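Glucose-6-phosphate isomerase (Plasmodium falciparum, PDB 3QKI) probably interconverts alpha-D-glucose 6-phosphate and beta-D-fructose 6-phosphate, an early step of glycolysis that is also used in gluconeogenesis. Local coordinates at residues Lys30-Leu35 and Glu75-Lys80; Thr24-Tyr29 and Glu86-Lys91; Asn219-Ala224 and Ala234-Asp239; Thr160-Lys165 and Gln240-Val245. All coordinates share one frame; numbering follows the deposited sequence.

Interaction 1. Residues Lys30-Leu35 and Glu75-Lys80; sequences KELVTL and EKTLNK
Leu32 and Leu35 press on the aliphatic stem of Lys80 where helices 27-39 and 75-87 run nearly antiparallel, their short segments at 159° with axes 10.4 Å apart. This apolar half is the compact one. Leu35 CD1 meets Lys80 CG at 3.7 Å, the two side chains crossing at about a right angle, while Leu32 CG approaches the same Lys80 CG at 3.8 Å. Thr77 extends the apolar packing: its methyl CG2 points at Leu32 CD2 (4.1 Å), and its hydroxyl, which has Glu39 as hydrogen-bond partner, is passed by Leu35 at van der Waals distance. Deeper in, Leu32 also rests on Leu81, Tyr84 and Phe370.

The solvent side is looser and polar. Lys80 starts with CG anti to its backbone N (chi1 -174°) and then bends at both following torsions, which carries the ammonium away from the leucines toward the solvent side. There Lys80 NZ forms a salt bridge with Glu31 OE1 at 2.8 Å, approaching from above the carboxylate plane, 46° out of it. A water donates to Glu31 OE2 at 2.8 Å and only weakly accepts from Lys80 NZ. Each charge has a second ionic partner, Lys27 for Glu31 and Glu83 for Lys80, so the bridge belongs to a surface network of alternating charges. Sharing the charge in this way probably favours the ionised forms, while the lysine methylenes contribute to the apolar packing beneath.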
loop_
_atom_site.group_PDB
_atom_site.type_symbol
_atom_site.label_atom_id
_atom_site.label_comp_id
_atom_site.label_asym_id
_atom_site.label_seq_id
_atom_site.Cartn_x
_atom_site.Cartn_y
_atom_site.Cartn_z
ATOM N N LYS A 30 10.997 -4.539 33.470
ATOM C CA LYS A 30 12.367 -4.958 33.750
ATOM C C LYS A 30 12.457 -6.511 33.710
ATOM O O LYS A 30 13.423 -7.039 33.166
ATOM C CB LYS A 30 12.845 -4.386 35.093
ATOM C CG LYS A 30 13.237 -2.914 35.016
ATOM C CD LYS A 30 13.353 -2.309 36.393
ATOM C CE LYS A 30 13.870 -0.890 36.341
ATOM N NZ LYS A 30 13.769 -0.207 37.666
ATOM N N GLU A 31 11.397 -7.209 34.161
ATOM C CA GLU A 31 11.328 -8.667 34.132
ATOM C C GLU A 31 11.190 -9.175 32.687
ATOM O O GLU A 31 11.853 -10.142 32.325
ATOM C CB GLU A 31 10.195 -9.200 35.029
ATOM C CG GLU A 31 10.467 -8.961 36.506
ATOM C CD GLU A 31 9.363 -9.325 37.479
ATOM O OE1 GLU A 31 8.174 -9.311 37.084
ATOM O OE2 GLU A 31 9.693 -9.610 38.653
ATOM N N LEU A 32 10.373 -8.491 31.851
ATOM C CA LEU A 32 10.200 -8.825 30.434
ATOM C C LEU A 32 11.524 -8.662 29.662
ATOM O O LEU A 32 11.793 -9.472 28.789
ATOM C CB LEU A 32 9.060 -8.008 29.802
ATOM C CG LEU A 32 7.660 -8.502 30.125
ATOM C CD1 LEU A 32 6.630 -7.412 29.939
ATOM C CD2 LEU A 32 7.314 -9.736 29.338
ATOM N N VAL A 33 12.371 -7.682 30.028
ATOM C CA VAL A 33 13.697 -7.490 29.407
ATOM C C VAL A 33 14.521 -8.793 29.566
ATOM O O VAL A 33 15.094 -9.280 28.588
ATOM C CB VAL A 33 14.457 -6.270 30.008
ATOM C CG1 VAL A 33 15.888 -6.184 29.476
ATOM C CG2 VAL A 33 13.724 -4.964 29.754
ATOM N N THR A 34 14.533 -9.374 30.771
ATOM C CA THR A 34 15.288 -10.599 31.034
ATOM C C THR A 34 14.622 -11.846 30.470
ATOM O O THR A 34 15.328 -12.677 29.904
ATOM C CB THR A 34 15.817 -10.694 32.472
ATOM O OG1 THR A 34 14.749 -11.027 33.338
ATOM C CG2 THR A 34 16.553 -9.434 32.926
ATOM N N LEU A 35 13.273 -11.944 30.541
ATOM C CA LEU A 35 12.552 -13.085 29.952
ATOM C C LEU A 35 12.725 -13.153 28.428
ATOM O O LEU A 35 12.937 -14.238 27.889
ATOM C CB LEU A 35 11.072 -13.030 30.278
ATOM C CG LEU A 35 10.660 -13.346 31.702
ATOM C CD1 LEU A 35 9.251 -12.864 31.937
ATOM C CD2 LEU A 35 10.711 -14.828 31.967
ATOM N N GLU A 75 4.021 -19.691 27.761
ATOM C CA GLU A 75 2.814 -19.255 28.465
ATOM C C GLU A 75 3.197 -18.384 29.676
ATOM O O GLU A 75 2.475 -17.443 30.015
ATOM C CB GLU A 75 1.976 -20.443 28.932
ATOM C CG GLU A 75 1.397 -21.250 27.803
ATOM C CD GLU A 75 1.152 -22.700 28.167
ATOM O OE1 GLU A 75 2.060 -23.541 27.952
ATOM O OE2 GLU A 75 0.053 -22.987 28.695
ATOM N N LYS A 76 4.346 -18.676 30.298
ATOM C CA LYS A 76 4.888 -17.923 31.437
ATOM C C LYS A 76 5.223 -16.481 31.047
ATOM O O LYS A 76 4.954 -15.559 31.818
ATOM C CB LYS A 76 6.157 -18.607 31.957
ATOM C CG LYS A 76 6.199 -18.755 33.456
ATOM C CD LYS A 76 5.613 -20.112 33.842
ATOM C CE LYS A 76 6.448 -20.816 34.875
ATOM N NZ LYS A 76 6.186 -22.279 34.901
ATOM N N THR A 77 5.838 -16.287 29.857
ATOM C CA THR A 77 6.178 -14.934 29.373
ATOM C C THR A 77 4.904 -14.152 29.005
ATOM O O THR A 77 4.823 -12.953 29.273
ATOM C CB THR A 77 7.244 -14.972 28.285
ATOM O OG1 THR A 77 8.397 -15.628 28.807
ATOM C CG2 THR A 77 7.647 -13.562 27.791
ATOM N N LEU A 78 3.891 -14.836 28.451
ATOM C CA LEU A 78 2.637 -14.155 28.134
ATOM C C LEU A 78 1.942 -13.736 29.433
ATOM O O LEU A 78 1.368 -12.662 29.486
ATOM C CB LEU A 78 1.721 -15.018 27.239
ATOM C CG LEU A 78 0.455 -14.325 26.697
ATOM C CD1 LEU A 78 0.786 -13.049 25.938
ATOM C CD2 LEU A 78 -0.370 -15.278 25.858
ATOM N N ASN A 79 2.043 -14.559 30.498
ATOM C CA ASN A 79 1.476 -14.211 31.813
ATOM C C ASN A 79 2.155 -12.979 32.369
ATOM O O ASN A 79 1.475 -12.135 32.955
ATOM C CB ASN A 79 1.563 -15.386 32.793
ATOM C CG ASN A 79 0.618 -16.526 32.457
ATOM O OD1 ASN A 79 -0.290 -16.404 31.623
ATOM N ND2 ASN A 79 0.835 -17.681 33.072
ATOM N N LYS A 80 3.476 -12.822 32.118
ATOM C CA LYS A 80 4.202 -11.636 32.562
ATOM C C LYS A 80 3.731 -10.406 31.791
ATOM O O LYS A 80 3.636 -9.323 32.376
ATOM C CB LYS A 80 5.716 -11.819 32.449
ATOM C CG LYS A 80 6.545 -10.669 33.037
ATOM C CD LYS A 80 6.358 -10.491 34.546
ATOM C CE LYS A 80 6.637 -11.734 35.384
ATOM N NZ LYS A 80 6.423 -11.468 36.820
HETATM O O HOH W 1 8.039 -11.624 39.675
#

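Interaction 2. Residues Thr24-Tyr29 and Glu86-Lys91; sequences TNLKSY and EEVELK
Glu87 reaches the start of helix 27-39 and spends both carboxylate oxygens there. Its CG lies anti to the backbone N (chi1 -152°) and the chain runs extended, carrying the acid past Leu26. Glu87 OE1 accepts from Ser28 N at 3.0 Å, on the syn side and 19° out of the carboxylate plane, with an N-H angle of 161°. The same OE1 accepts from Ser28 OG at 2.6 Å, from above the plane. Glu87 OE2 receives only a weak bond from Lys27 N (3.3 Å); a water accepting from this N-H approaches OE2 so closely that the bridge is uncertain. The acid thus engages first-turn N-H groups just after Leu26, the N-cap residue, where the helix dipole would probably stabilise its negative charge. Leu26 CD2 lies against Glu87 OE2 at 3.3 Å.

Next along the chain, Val88 turns CG1 to Leu26 CD1 at 3.5 Å, a close apolar contact. Glu89 then ends helix 75-87 in a Schellman motif and is itself the N-cap of helix 90-99. The contact therefore joins the beginning of one helix to the junction of two others, with Tyr84 of helix 75-87 under Leu26 and Ser28, and Leu543 of helix 523-543 against Val88.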
loop_
_atom_site.group_PDB
_atom_site.type_symbol
_atom_site.label_atom_id
_atom_site.label_comp_id
_atom_site.label_asym_id
_atom_site.label_seq_id
_atom_site.Cartn_x
_atom_site.Cartn_y
_atom_site.Cartn_z
ATOM N N THR A 24 9.444 1.966 31.316
ATOM C CA THR A 24 10.695 1.203 31.312
ATOM C C THR A 24 11.223 0.925 32.723
ATOM O O THR A 24 12.041 0.033 32.881
ATOM C CB THR A 24 11.721 1.857 30.386
ATOM O OG1 THR A 24 11.889 3.213 30.787
ATOM C CG2 THR A 24 11.302 1.803 28.924
ATOM N N ASN A 25 10.734 1.681 33.739
ATOM C CA ASN A 25 11.094 1.541 35.153
ATOM C C ASN A 25 10.180 0.582 35.909
ATOM O O ASN A 25 10.537 0.184 37.015
ATOM C CB ASN A 25 11.176 2.905 35.844
ATOM C CG ASN A 25 12.335 3.727 35.339
ATOM O OD1 ASN A 25 13.512 3.351 35.489
ATOM N ND2 ASN A 25 12.027 4.848 34.688
ATOM N N LEU A 26 9.041 0.169 35.311
ATOM C CA LEU A 26 8.110 -0.772 35.944
ATOM C C LEU A 26 8.761 -2.139 36.159
ATOM O O LEU A 26 9.583 -2.587 35.338
ATOM C CB LEU A 26 6.798 -0.906 35.157
ATOM C CG LEU A 26 5.935 0.362 35.043
ATOM C CD1 LEU A 26 4.910 0.214 33.964
ATOM C CD2 LEU A 26 5.215 0.658 36.333
ATOM N N LYS A 27 8.429 -2.766 37.304
ATOM C CA LYS A 27 8.971 -4.065 37.716
ATOM C C LYS A 27 8.765 -5.114 36.639
ATOM O O LYS A 27 9.734 -5.772 36.255
ATOM C CB LYS A 27 8.372 -4.521 39.063
ATOM C CG LYS A 27 8.951 -5.835 39.580
ATOM C CD LYS A 27 8.059 -6.493 40.616
ATOM C CE LYS A 27 8.764 -7.611 41.338
ATOM N NZ LYS A 27 8.134 -8.930 41.052
ATOM N N SER A 28 7.515 -5.257 36.147
ATOM C CA SER A 28 7.151 -6.213 35.100
ATOM C C SER A 28 7.837 -5.937 33.751
ATOM O O SER A 28 8.096 -6.898 33.024
ATOM C CB SER A 28 5.639 -6.309 34.953
ATOM O OG SER A 28 5.133 -5.017 34.681
ATOM N N TYR A 29 8.183 -4.656 33.433
ATOM C CA TYR A 29 8.902 -4.326 32.204
ATOM C C TYR A 29 10.359 -4.830 32.324
ATOM O O TYR A 29 10.906 -5.437 31.390
ATOM C CB TYR A 29 8.879 -2.798 31.939
ATOM C CG TYR A 29 9.456 -2.392 30.595
ATOM C CD1 TYR A 29 10.833 -2.281 30.408
ATOM C CD2 TYR A 29 8.624 -2.049 29.528
ATOM C CE1 TYR A 29 11.370 -1.899 29.183
ATOM C CE2 TYR A 29 9.153 -1.693 28.285
ATOM C CZ TYR A 29 10.532 -1.628 28.116
ATOM O OH TYR A 29 11.106 -1.241 26.925
ATOM N N GLU A 86 -1.625 -5.146 33.831
ATOM C CA GLU A 86 -2.167 -4.851 35.182
ATOM C C GLU A 86 -1.381 -3.695 35.853
ATOM O O GLU A 86 -1.979 -2.773 36.405
ATOM C CB GLU A 86 -2.089 -6.107 36.064
ATOM C CG GLU A 86 -3.155 -7.125 35.728
ATOM C CD GLU A 86 -2.977 -8.530 36.273
ATOM O OE1 GLU A 86 -1.940 -8.810 36.918
ATOM O OE2 GLU A 86 -3.876 -9.365 36.026
ATOM N N GLU A 87 -0.044 -3.731 35.760
ATOM C CA GLU A 87 0.819 -2.702 36.326
ATOM C C GLU A 87 0.609 -1.300 35.710
ATOM O O GLU A 87 0.730 -0.305 36.425
ATOM C CB GLU A 87 2.278 -3.137 36.284
ATOM C CG GLU A 87 3.085 -2.490 37.392
ATOM C CD GLU A 87 4.541 -2.880 37.527
ATOM O OE1 GLU A 87 4.920 -3.996 37.108
ATOM O OE2 GLU A 87 5.296 -2.083 38.126
ATOM N N VAL A 88 0.282 -1.216 34.409
ATOM C CA VAL A 88 -0.024 0.078 33.766
ATOM C C VAL A 88 -1.511 0.458 33.922
ATOM O O VAL A 88 -1.933 1.500 33.408
ATOM C CB VAL A 88 0.412 0.196 32.281
ATOM C CG1 VAL A 88 1.907 0.132 32.135
ATOM C CG2 VAL A 88 -0.278 -0.834 31.396
ATOM N N GLU A 89 -2.299 -0.388 34.607
ATOM C CA GLU A 89 -3.730 -0.180 34.874
ATOM C C GLU A 89 -4.528 -0.061 33.581
ATOM O O GLU A 89 -5.370 0.823 33.437
ATOM C CB GLU A 89 -3.961 1.037 35.805
ATOM C CG GLU A 89 -3.259 0.915 37.140
ATOM C CD GLU A 89 -3.515 2.076 38.075
ATOM O OE1 GLU A 89 -2.967 3.176 37.828
ATOM O OE2 GLU A 89 -4.255 1.879 39.064
ATOM N N LEU A 90 -4.244 -0.969 32.638
ATOM C CA LEU A 90 -4.875 -0.994 31.338
ATOM C C LEU A 90 -6.394 -1.071 31.445
ATOM O O LEU A 90 -7.064 -0.302 30.769
ATOM C CB LEU A 90 -4.321 -2.148 30.480
ATOM C CG LEU A 90 -4.916 -2.331 29.082
ATOM C CD1 LEU A 90 -4.675 -1.116 28.230
ATOM C CD2 LEU A 90 -4.323 -3.537 28.405
ATOM N N LYS A 91 -6.933 -1.986 32.276
ATOM C CA LYS A 91 -8.386 -2.139 32.432
ATOM C C LYS A 91 -9.057 -0.871 32.968
ATOM O O LYS A 91 -10.131 -0.505 32.497
ATOM C CB LYS A 91 -8.749 -3.366 33.267
ATOM C CG LYS A 91 -8.796 -4.629 32.420
ATOM C CD LYS A 91 -9.745 -5.681 32.982
ATOM C CE LYS A 91 -11.163 -5.597 32.452
ATOM N NZ LYS A 91 -11.301 -6.207 31.097
HETATM O O HOH W 2 7.114 -1.069 39.507
#

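Interaction 3. Residues Asn219-Ala224 and Ala234-Asp239; sequences NVRFLA and AIQNLD
Strand 219-223 passes the end of helix 228-235, Arg221 CA lying 5.8 Å from Ala234 CA, and beyond the helix the chain folds back in a type II beta turn from Ile235 to Leu238, closed by a hydrogen bond from Leu238 N to Ile235 O. Arg221 carries most of the contact. Its chain kinks at CG (chi2 -104°) and turns an edge of the guanidinium to the carbonyls of Ala234 and Gln236. NH1 and NH2 together grip one atom, Gln236 O: the NH1 bond, 3.0 Å from that oxygen, lies in the carbonyl plane on a lone pair, whereas NH2, 3.2 Å from it, comes nearly along the C=O axis. Both place the oxygen within 4° of the guanidinium plane. Arg221 NH1 also donates to Ala234 O at 2.9 Å, from above that carbonyl's plane and with a more bent N-H angle of 131°. On the strand itself, Arg221 NE bonds Asn219 OD1 at 3.2 Å; together these four bonds fix the rotation of the guanidinium.

One face of the group is covered by Leu238, whose CD2 sits toward the rim and also touches Asn219 ND2 at 3.4 Å. Farther along the strand, Leu223 CB packs on Ala234 CB at 4.1 Å, a pair backed by Ile264 beneath Leu223. Phe208 and Tyr212 of the second subunit pack on Ile235 and Asn237, placing the turn at the subunit interface. A helix C-terminus folded against the outermost strand of a five-stranded parallel sheet fits the alpha-beta-alpha architecture of the SIS domains of phosphoglucose isomerases.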
loop_
_atom_site.group_PDB
_atom_site.type_symbol
_atom_site.label_atom_id
_atom_site.label_comp_id
_atom_site.label_asym_id
_atom_site.label_seq_id
_atom_site.Cartn_x
_atom_site.Cartn_y
_atom_site.Cartn_z
ATOM N N ASN A 219 -22.235 3.180 -7.984
ATOM C CA ASN A 219 -20.855 3.355 -8.396
ATOM C C ASN A 219 -20.247 4.363 -7.406
ATOM O O ASN A 219 -20.373 5.568 -7.583
ATOM C CB ASN A 219 -20.799 3.824 -9.843
ATOM C CG ASN A 219 -19.417 4.003 -10.420
ATOM O OD1 ASN A 219 -18.380 3.787 -9.771
ATOM N ND2 ASN A 219 -19.378 4.427 -11.663
ATOM N N VAL A 220 -19.654 3.849 -6.319
ATOM C CA VAL A 220 -19.080 4.667 -5.255
ATOM C C VAL A 220 -17.629 4.998 -5.570
ATOM O O VAL A 220 -16.830 4.104 -5.833
ATOM C CB VAL A 220 -19.261 3.999 -3.871
ATOM C CG1 VAL A 220 -18.729 4.874 -2.745
ATOM C CG2 VAL A 220 -20.726 3.642 -3.631
ATOM N N ARG A 221 -17.304 6.292 -5.557
ATOM C CA ARG A 221 -15.947 6.802 -5.796
ATOM C C ARG A 221 -15.489 7.623 -4.586
ATOM O O ARG A 221 -16.311 8.277 -3.929
ATOM C CB ARG A 221 -15.907 7.670 -7.079
ATOM C CG ARG A 221 -16.493 6.968 -8.302
ATOM C CD ARG A 221 -15.432 6.486 -9.249
ATOM N NE ARG A 221 -15.972 5.792 -10.429
ATOM C CZ ARG A 221 -16.046 6.299 -11.655
ATOM N NH1 ARG A 221 -15.658 7.546 -11.893
ATOM N NH2 ARG A 221 -16.486 5.555 -12.660
ATOM N N PHE A 222 -14.185 7.576 -4.271
ATOM C CA PHE A 222 -13.594 8.331 -3.151
ATOM C C PHE A 222 -12.645 9.389 -3.700
ATOM O O PHE A 222 -11.657 9.054 -4.347
ATOM C CB PHE A 222 -12.906 7.404 -2.150
ATOM C CG PHE A 222 -13.864 6.441 -1.499
ATOM C CD1 PHE A 222 -14.052 5.160 -2.024
ATOM C CD2 PHE A 222 -14.586 6.812 -0.367
ATOM C CE1 PHE A 222 -14.969 4.283 -1.456
ATOM C CE2 PHE A 222 -15.515 5.934 0.202
ATOM C CZ PHE A 222 -15.691 4.668 -0.338
ATOM N N LEU A 223 -13.005 10.672 -3.510
ATOM C CA LEU A 223 -12.196 11.777 -3.983
ATOM C C LEU A 223 -11.475 12.279 -2.741
ATOM O O LEU A 223 -12.050 12.990 -1.903
ATOM C CB LEU A 223 -13.056 12.858 -4.674
ATOM C CG LEU A 223 -12.338 14.142 -5.076
ATOM C CD1 LEU A 223 -11.066 13.852 -5.882
ATOM C CD2 LEU A 223 -13.275 15.063 -5.831
ATOM N N ALA A 224 -10.219 11.820 -2.590
ATOM C CA ALA A 224 -9.413 12.087 -1.411
ATOM C C ALA A 224 -8.235 12.992 -1.635
ATOM O O ALA A 224 -7.974 13.852 -0.809
ATOM C CB ALA A 224 -8.967 10.781 -0.782
ATOM N N ALA A 234 -12.343 10.616 -10.180
ATOM C CA ALA A 234 -13.681 10.634 -9.571
ATOM C C ALA A 234 -14.817 10.814 -10.616
ATOM O O ALA A 234 -15.797 10.096 -10.556
ATOM C CB ALA A 234 -13.758 11.723 -8.502
ATOM N N ILE A 235 -14.656 11.734 -11.586
ATOM C CA ILE A 235 -15.710 12.068 -12.579
ATOM C C ILE A 235 -15.774 11.227 -13.851
ATOM O O ILE A 235 -16.767 11.310 -14.574
ATOM C CB ILE A 235 -15.667 13.553 -12.930
ATOM C CG1 ILE A 235 -14.333 13.929 -13.654
ATOM C CG2 ILE A 235 -15.924 14.372 -11.680
ATOM C CD1 ILE A 235 -14.399 15.003 -14.548
ATOM N N GLN A 236 -14.710 10.442 -14.121
ATOM C CA GLN A 236 -14.547 9.497 -15.237
ATOM C C GLN A 236 -15.860 8.773 -15.612
ATOM O O GLN A 236 -16.305 7.968 -14.788
ATOM C CB GLN A 236 -13.518 8.437 -14.765
ATOM C CG GLN A 236 -13.341 7.222 -15.675
ATOM C CD GLN A 236 -12.140 7.400 -16.541
ATOM O OE1 GLN A 236 -12.003 8.403 -17.240
ATOM N NE2 GLN A 236 -11.202 6.471 -16.444
ATOM N N ASN A 237 -16.430 8.993 -16.817
ATOM C CA ASN A 237 -17.642 8.305 -17.315
ATOM C C ASN A 237 -18.900 8.465 -16.445
ATOM O O ASN A 237 -19.818 7.643 -16.524
ATOM C CB ASN A 237 -17.378 6.813 -17.599
ATOM C CG ASN A 237 -16.399 6.573 -18.703
ATOM O OD1 ASN A 237 -15.342 5.986 -18.477
ATOM N ND2 ASN A 237 -16.748 7.006 -19.918
ATOM N N LEU A 238 -18.938 9.513 -15.614
ATOM C CA LEU A 238 -20.093 9.722 -14.737
ATOM C C LEU A 238 -20.954 10.811 -15.321
ATOM O O LEU A 238 -20.424 11.802 -15.834
ATOM C CB LEU A 238 -19.672 10.095 -13.283
ATOM C CG LEU A 238 -18.988 9.022 -12.409
ATOM C CD1 LEU A 238 -19.077 9.368 -10.937
ATOM C CD2 LEU A 238 -19.577 7.649 -12.605
ATOM N N ASP A 239 -22.284 10.640 -15.226
ATOM C CA ASP A 239 -23.201 11.691 -15.650
ATOM C C ASP A 239 -23.598 12.433 -14.370
ATOM O O ASP A 239 -23.986 11.786 -13.390
ATOM C CB ASP A 239 -24.448 11.092 -16.351
ATOM C CG ASP A 239 -25.450 12.093 -16.924
ATOM O OD1 ASP A 239 -25.399 13.279 -16.541
ATOM O OD2 ASP A 239 -26.288 11.684 -17.757
#

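Interaction 4. Residues Thr160-Lys165 and Gln240-Val245; sequences TCKNTK and QYDTLV
The Tyr241 ring is met obliquely by Cys161: the sulfur stands 63° off the ring normal and 4.7 Å from the centroid, with SG nearest to CD1 at 3.6 Å. Lys162 passes across the base of the same residue, its CD reaching Tyr241 CB at 3.7 Å as the two side chains cross at about a right angle. The second flat group is the Asp242 carboxylate. Lys162 NZ makes a salt bridge to Asp242 OD1 at 3.2 Å, weak as a hydrogen bond. A water donates to Lys165 O and pairs with Thr164 OG1; its link to Asp242 OD1 is so short as to be doubtful.

With chi1 at 64°, Lys162 CG sits between the backbone N and the carbonyl carbon; from there the extended chain spans Tyr241 to reach the acid. The type I turn from Thr160 to Asn163 is closed by a hydrogen bond from Asn163 N to Thr160 O. Around it the loop is braced by a hydrogen bond of 2.7 Å between Thr160 OG1 and Thr164 OG1 and by Thr160 N donating to Thr164 O at 2.8 Å. Thr160 CB abuts Tyr241 O at 3.2 Å, so Thr160 and the Cys161 sulfur pack on Tyr241, just before strand 243-248, while Cys161 N is bonded to His281 beside strand 282-285. This is a surface contact away from the sugar-phosphate site, where the salt bridge probably adds less than the packing on Tyr241.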
loop_
_atom_site.group_PDB
_atom_site.type_symbol
_atom_site.label_atom_id
_atom_site.label_comp_id
_atom_site.label_asym_id
_atom_site.label_seq_id
_atom_site.Cartn_x
_atom_site.Cartn_y
_atom_site.Cartn_z
ATOM N N THR A 160 -33.149 12.125 -8.312
ATOM C CA THR A 160 -32.229 13.085 -8.919
ATOM C C THR A 160 -33.060 14.261 -9.447
ATOM O O THR A 160 -34.295 14.215 -9.379
ATOM C CB THR A 160 -31.482 12.424 -10.085
ATOM O OG1 THR A 160 -32.404 12.148 -11.136
ATOM C CG2 THR A 160 -30.705 11.135 -9.675
ATOM N N CYS A 161 -32.401 15.266 -10.024
ATOM C CA CYS A 161 -33.082 16.422 -10.606
ATOM C C CYS A 161 -33.867 16.018 -11.873
ATOM O O CYS A 161 -34.800 16.733 -12.261
ATOM C CB CYS A 161 -32.080 17.524 -10.907
ATOM S SG CYS A 161 -30.795 17.026 -12.067
ATOM N N LYS A 162 -33.501 14.872 -12.505
ATOM C CA LYS A 162 -34.206 14.352 -13.672
ATOM C C LYS A 162 -35.266 13.304 -13.280
ATOM O O LYS A 162 -35.709 12.548 -14.131
ATOM C CB LYS A 162 -33.231 13.868 -14.785
ATOM C CG LYS A 162 -32.341 12.687 -14.411
ATOM C CD LYS A 162 -31.653 12.058 -15.639
ATOM C CE LYS A 162 -30.817 10.844 -15.286
ATOM N NZ LYS A 162 -29.956 10.393 -16.416
ATOM N N ASN A 163 -35.674 13.289 -11.982
ATOM C CA ASN A 163 -36.648 12.373 -11.386
ATOM C C ASN A 163 -36.337 10.886 -11.649
ATOM O O ASN A 163 -37.218 10.054 -11.901
ATOM C CB ASN A 163 -38.106 12.801 -11.664
ATOM C CG ASN A 163 -38.462 14.156 -11.078
ATOM O OD1 ASN A 163 -38.606 15.144 -11.795
ATOM N ND2 ASN A 163 -38.589 14.251 -9.757
ATOM N N THR A 164 -35.058 10.547 -11.546
ATOM C CA THR A 164 -34.585 9.176 -11.707
ATOM C C THR A 164 -33.856 8.766 -10.417
ATOM O O THR A 164 -33.621 9.601 -9.545
ATOM C CB THR A 164 -33.663 9.070 -12.922
ATOM O OG1 THR A 164 -32.535 9.908 -12.686
ATOM C CG2 THR A 164 -34.369 9.448 -14.251
ATOM N N LYS A 165 -33.506 7.495 -10.299
ATOM C CA LYS A 165 -32.778 7.016 -9.146
ATOM C C LYS A 165 -31.310 7.389 -9.262
ATOM O O LYS A 165 -30.759 7.366 -10.365
ATOM C CB LYS A 165 -32.912 5.503 -9.042
ATOM C CG LYS A 165 -34.039 5.134 -8.108
ATOM C CD LYS A 165 -33.997 3.707 -7.825
ATOM C CE LYS A 165 -33.078 3.310 -6.723
ATOM N NZ LYS A 165 -33.190 1.855 -6.540
ATOM N N GLN A 240 -23.478 13.793 -14.376
ATOM C CA GLN A 240 -23.856 14.646 -13.234
ATOM C C GLN A 240 -25.276 14.351 -12.767
ATOM O O GLN A 240 -25.517 14.345 -11.567
ATOM C CB GLN A 240 -23.762 16.131 -13.588
ATOM C CG GLN A 240 -22.345 16.653 -13.745
ATOM C CD GLN A 240 -21.828 16.551 -15.156
ATOM O OE1 GLN A 240 -22.125 15.611 -15.879
ATOM N NE2 GLN A 240 -21.015 17.516 -15.564
ATOM N N TYR A 241 -26.198 14.071 -13.716
ATOM C CA TYR A 241 -27.607 13.779 -13.437
ATOM C C TYR A 241 -27.869 12.525 -12.607
ATOM O O TYR A 241 -28.937 12.439 -12.004
ATOM C CB TYR A 241 -28.452 13.742 -14.724
ATOM C CG TYR A 241 -28.554 15.037 -15.509
ATOM C CD1 TYR A 241 -28.707 16.256 -14.863
ATOM C CD2 TYR A 241 -28.653 15.023 -16.899
ATOM C CE1 TYR A 241 -28.871 17.440 -15.576
ATOM C CE2 TYR A 241 -28.819 16.203 -17.628
ATOM C CZ TYR A 241 -28.935 17.411 -16.962
ATOM O OH TYR A 241 -29.081 18.582 -17.677
ATOM N N ASP A 242 -26.923 11.554 -12.571
ATOM C CA ASP A 242 -27.053 10.302 -11.805
ATOM C C ASP A 242 -26.275 10.315 -10.489
ATOM O O ASP A 242 -26.301 9.327 -9.754
ATOM C CB ASP A 242 -26.451 9.140 -12.633
ATOM C CG ASP A 242 -27.068 8.867 -13.974
ATOM O OD1 ASP A 242 -28.309 8.945 -14.081
ATOM O OD2 ASP A 242 -26.317 8.488 -14.905
ATOM N N THR A 243 -25.539 11.386 -10.231
ATOM C CA THR A 243 -24.559 11.479 -9.154
ATOM C C THR A 243 -24.944 12.235 -7.879
ATOM O O THR A 243 -25.266 13.420 -7.929
ATOM C CB THR A 243 -23.253 12.023 -9.764
ATOM O OG1 THR A 243 -22.941 11.259 -10.937
ATOM C CG2 THR A 243 -22.073 12.007 -8.779
ATOM N N LEU A 244 -24.801 11.555 -6.739
ATOM C CA LEU A 244 -24.955 12.125 -5.405
ATOM C C LEU A 244 -23.528 12.423 -4.893
ATOM O O LEU A 244 -22.640 11.591 -5.033
ATOM C CB LEU A 244 -25.677 11.160 -4.456
ATOM C CG LEU A 244 -25.969 11.720 -3.047
ATOM C CD1 LEU A 244 -27.026 12.808 -3.082
ATOM C CD2 LEU A 244 -26.349 10.631 -2.093
ATOM N N VAL A 245 -23.301 13.624 -4.358
ATOM C CA VAL A 245 -22.014 14.027 -3.840
ATOM C C VAL A 245 -22.102 14.175 -2.314
ATOM O O VAL A 245 -22.952 14.917 -1.813
ATOM C CB VAL A 245 -21.544 15.318 -4.539
ATOM C CG1 VAL A 245 -20.216 15.802 -3.989
ATOM C CG2 VAL A 245 -21.458 15.120 -6.057
HETATM O O HOH W 3 -30.258 8.326 -12.779
#

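The four contacts form two pairs on opposite sides of the chain's centre. Interactions 1 and 2 lie 12 Å apart between centres and share helices 27-39 and 75-87; interaction 1 is nested in the loop closed by interaction 2, so the first helix meets helix 75-87 and its end at two successive places. Interactions 3 and 4, with centres 14 Å apart, reach the same five-stranded parallel sheet: strand 219-223 forms one edge and 243-248 lies two places in. Interaction 3 is nested inside the loop closed by interaction 4. The pairs follow in series, with interactions 1 and 3 about 52 Å apart between centres, so the pairs lie in separate regions of the chain.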